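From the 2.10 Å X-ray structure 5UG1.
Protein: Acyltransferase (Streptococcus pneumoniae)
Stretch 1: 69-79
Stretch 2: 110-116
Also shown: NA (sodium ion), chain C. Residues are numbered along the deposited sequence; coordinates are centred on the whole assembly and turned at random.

Stretch 1 (69-79) NYKDDWDSIVK
Stretch 2 (110-116) AYMRELA

Residues 70-79 and 110-116 form two α-helices of one chain that pack roughly parallel, with N-to-C directions 26° apart (signed crossing angle -26°) and axes approaching to 10.4 Å. Helical backbone torsions mostly lie near -65/-40, with K71 (-56/-59) and W74 (-79/-35) furthest from these values. Hydrogen bonds from i+4 N to i O run from D73 N to N69 O through K79 N to D75 O, and from E114 N to A110 O through A116 N to M112 O. The register pairs K71 with Y111, W74 with M112 and V78 with L115, at CA-CA distances of 7.3, 7.0 and 8.1 Å.

N69 (-92/32) precedes the first helix at the N-cap position, but its side chain makes no capping bond. Y70 (chi1 p, 69°; chi2 -88°) points toward the second helix and brings CE2 to 3.9 Å from Y111 CB, which lies at the edge of the Y70 ring. K71 (mttt) starts sideways and its end leads away, yet its backbone O lies 3.8 Å from Y111 CE2.

W74 (chi1 m, -72°; chi2 112°) is buried and has the largest covered area in its stretch (75 Å²). M112 (mtp) lies against its indole: CG sits 3.6 Å from the centroid of the W74 five-membered ring, 5° off the normal, a CH-pi contact. M112 SD is oblique at 3.9 Å from that centroid, and M112 CE lies over a face, 3.4 Å from W74 CZ2. W74 CB also packs against L115 CD1 (3.8 Å).

D75 (chi1 m, -79°; chi2 -8°) leaves its helix sideways, but its carboxylate comes nearer and accepts a very short hydrogen bond, 2.5 Å from Y111 OH to D75 OD1. Y111 (chi1 t, -168°; chi2 64°) points toward the first helix, and D75 OD1 lies at the edge of its ring, near the ring plane. One turn after W74, V78 (chi1 t, 165°) continues the apolar seam, its CG2 3.9 Å from CD1 of L115 (mt).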

# COMPACT_ATOMS: atom_id res chain seq x y z
N ASN A 69 -14.17 8.17 -0.51
CA ASN A 69 -14.65 7.52 0.71
C ASN A 69 -13.52 7.06 1.62
O ASN A 69 -13.67 6.05 2.33
CB ASN A 69 -15.57 6.35 0.36
CG ASN A 69 -16.58 6.04 1.46
OD1 ASN A 69 -16.96 6.92 2.24
ND2 ASN A 69 -17.03 4.79 1.54
N TYR A 70 -12.38 7.76 1.63
CA TYR A 70 -11.19 7.23 2.31
C TYR A 70 -11.43 7.03 3.80
O TYR A 70 -10.94 6.06 4.39
CB TYR A 70 -9.98 8.14 2.10
CG TYR A 70 -10.10 9.47 2.80
CD1 TYR A 70 -10.71 10.54 2.17
CD2 TYR A 70 -9.62 9.65 4.09
CE1 TYR A 70 -10.84 11.76 2.80
CE2 TYR A 70 -9.75 10.86 4.74
CZ TYR A 70 -10.36 11.91 4.09
OH TYR A 70 -10.50 13.14 4.70
N LYS A 71 -12.16 7.96 4.45
CA LYS A 71 -12.38 7.84 5.89
C LYS A 71 -13.02 6.49 6.23
O LYS A 71 -12.44 5.68 6.96
CB LYS A 71 -13.26 8.98 6.39
CG LYS A 71 -12.54 10.27 6.70
CD LYS A 71 -13.57 11.35 7.09
CE LYS A 71 -12.93 12.72 7.33
NZ LYS A 71 -13.97 13.78 7.40
N ASP A 72 -14.20 6.21 5.65
CA ASP A 72 -14.86 4.94 5.93
C ASP A 72 -14.04 3.75 5.45
O ASP A 72 -13.95 2.73 6.13
CB ASP A 72 -16.26 4.91 5.31
CG ASP A 72 -17.24 5.81 6.03
OD1 ASP A 72 -16.90 6.33 7.12
OD2 ASP A 72 -18.37 6.00 5.53
N ASP A 73 -13.41 3.88 4.27
CA ASP A 73 -12.68 2.74 3.72
C ASP A 73 -11.50 2.35 4.60
O ASP A 73 -11.28 1.16 4.86
CB ASP A 73 -12.21 3.04 2.29
CG ASP A 73 -13.27 2.67 1.23
OD1 ASP A 73 -14.01 1.68 1.44
OD2 ASP A 73 -13.36 3.35 0.19
N TRP A 74 -10.72 3.32 5.07
CA TRP A 74 -9.55 2.96 5.85
C TRP A 74 -9.92 2.59 7.27
O TRP A 74 -9.30 1.70 7.86
CB TRP A 74 -8.51 4.08 5.83
CG TRP A 74 -7.85 4.18 4.51
CD1 TRP A 74 -7.96 5.19 3.60
CD2 TRP A 74 -7.01 3.18 3.90
NE1 TRP A 74 -7.21 4.90 2.48
CE2 TRP A 74 -6.62 3.67 2.64
CE3 TRP A 74 -6.53 1.94 4.32
CZ2 TRP A 74 -5.79 2.95 1.79
CZ3 TRP A 74 -5.70 1.23 3.49
CH2 TRP A 74 -5.34 1.74 2.23
N ASP A 75 -10.94 3.25 7.84
CA ASP A 75 -11.52 2.78 9.09
C ASP A 75 -11.95 1.33 8.96
O ASP A 75 -11.66 0.50 9.83
CB ASP A 75 -12.72 3.64 9.47
CG ASP A 75 -12.34 4.95 10.09
OD1 ASP A 75 -11.14 5.16 10.37
OD2 ASP A 75 -13.26 5.76 10.30
N SER A 76 -12.64 1.00 7.87
CA SER A 76 -13.22 -0.33 7.73
C SER A 76 -12.15 -1.40 7.55
O SER A 76 -12.21 -2.46 8.18
CB SER A 76 -14.18 -0.36 6.55
OG SER A 76 -14.75 -1.65 6.44
N ILE A 77 -11.17 -1.17 6.66
CA ILE A 77 -10.20 -2.22 6.41
C ILE A 77 -9.36 -2.46 7.66
O ILE A 77 -9.05 -3.61 8.00
CB ILE A 77 -9.35 -1.90 5.16
CG1 ILE A 77 -8.75 -3.18 4.59
CG2 ILE A 77 -8.28 -0.87 5.47
CD1 ILE A 77 -8.18 -3.00 3.21
N VAL A 78 -9.06 -1.40 8.39
CA VAL A 78 -8.34 -1.56 9.65
C VAL A 78 -9.19 -2.33 10.64
O VAL A 78 -8.69 -3.24 11.32
CB VAL A 78 -7.93 -0.18 10.20
CG1 VAL A 78 -7.51 -0.31 11.67
CG2 VAL A 78 -6.81 0.40 9.32
N LYS A 79 -10.48 -2.01 10.73
CA LYS A 79 -11.36 -2.74 11.64
C LYS A 79 -11.43 -4.22 11.27
O LYS A 79 -11.50 -5.09 12.15
CB LYS A 79 -12.76 -2.12 11.60
CG LYS A 79 -13.86 -2.93 12.30
CD LYS A 79 -13.78 -2.82 13.81
CE LYS A 79 -14.79 -3.73 14.50
NZ LYS A 79 -16.18 -3.51 14.01
N ALA A 110 -2.91 11.37 4.84
CA ALA A 110 -2.77 11.87 6.21
C ALA A 110 -3.53 10.99 7.20
O ALA A 110 -3.03 10.68 8.28
CB ALA A 110 -3.26 13.32 6.30
N TYR A 111 -4.75 10.60 6.84
CA TYR A 111 -5.57 9.77 7.72
C TYR A 111 -4.96 8.39 7.93
O TYR A 111 -5.03 7.84 9.04
CB TYR A 111 -6.98 9.65 7.14
CG TYR A 111 -7.98 9.07 8.11
CD1 TYR A 111 -8.30 9.75 9.28
CD2 TYR A 111 -8.59 7.85 7.85
CE1 TYR A 111 -9.20 9.23 10.17
CE2 TYR A 111 -9.51 7.32 8.75
CZ TYR A 111 -9.81 8.02 9.91
OH TYR A 111 -10.71 7.53 10.82
N MET A 112 -4.39 7.80 6.87
CA MET A 112 -3.68 6.53 7.01
C MET A 112 -2.49 6.65 7.94
O MET A 112 -2.22 5.75 8.74
CB MET A 112 -3.21 6.03 5.64
CG MET A 112 -4.33 5.78 4.63
SD MET A 112 -3.72 5.59 2.95
CE MET A 112 -2.86 4.02 3.13
N ARG A 113 -1.75 7.77 7.85
CA ARG A 113 -0.69 8.02 8.82
C ARG A 113 -1.24 8.02 10.25
O ARG A 113 -0.60 7.50 11.16
CB ARG A 113 0.02 9.33 8.51
CG ARG A 113 0.80 9.31 7.20
CD ARG A 113 1.47 10.64 6.89
NE ARG A 113 1.97 10.65 5.52
CZ ARG A 113 1.52 11.45 4.55
NH1 ARG A 113 0.59 12.36 4.79
NH2 ARG A 113 2.04 11.35 3.33
N GLU A 114 -2.44 8.59 10.45
CA GLU A 114 -2.99 8.66 11.81
C GLU A 114 -3.32 7.28 12.33
O GLU A 114 -3.07 6.97 13.50
CB GLU A 114 -4.24 9.55 11.84
CG GLU A 114 -3.99 10.94 11.29
CD GLU A 114 -5.07 11.95 11.63
OE1 GLU A 114 -6.27 11.62 11.56
OE2 GLU A 114 -4.71 13.08 11.98
N LEU A 115 -3.88 6.43 11.46
CA LEU A 115 -4.22 5.08 11.85
C LEU A 115 -2.97 4.27 12.18
O LEU A 115 -2.95 3.53 13.17
CB LEU A 115 -5.04 4.41 10.74
CG LEU A 115 -6.47 4.92 10.54
CD1 LEU A 115 -7.16 4.24 9.34
CD2 LEU A 115 -7.26 4.72 11.81
N ALA A 116 -1.92 4.41 11.37
CA ALA A 116 -0.69 3.67 11.62
C ALA A 116 -0.01 4.13 12.91
O ALA A 116 0.47 3.31 13.69
CB ALA A 116 0.26 3.81 10.43
NA NA C . 1.50 1.43 14.53
O HOH W 1 3.40 2.60 13.73
O HOH W 2 1.39 2.40 16.71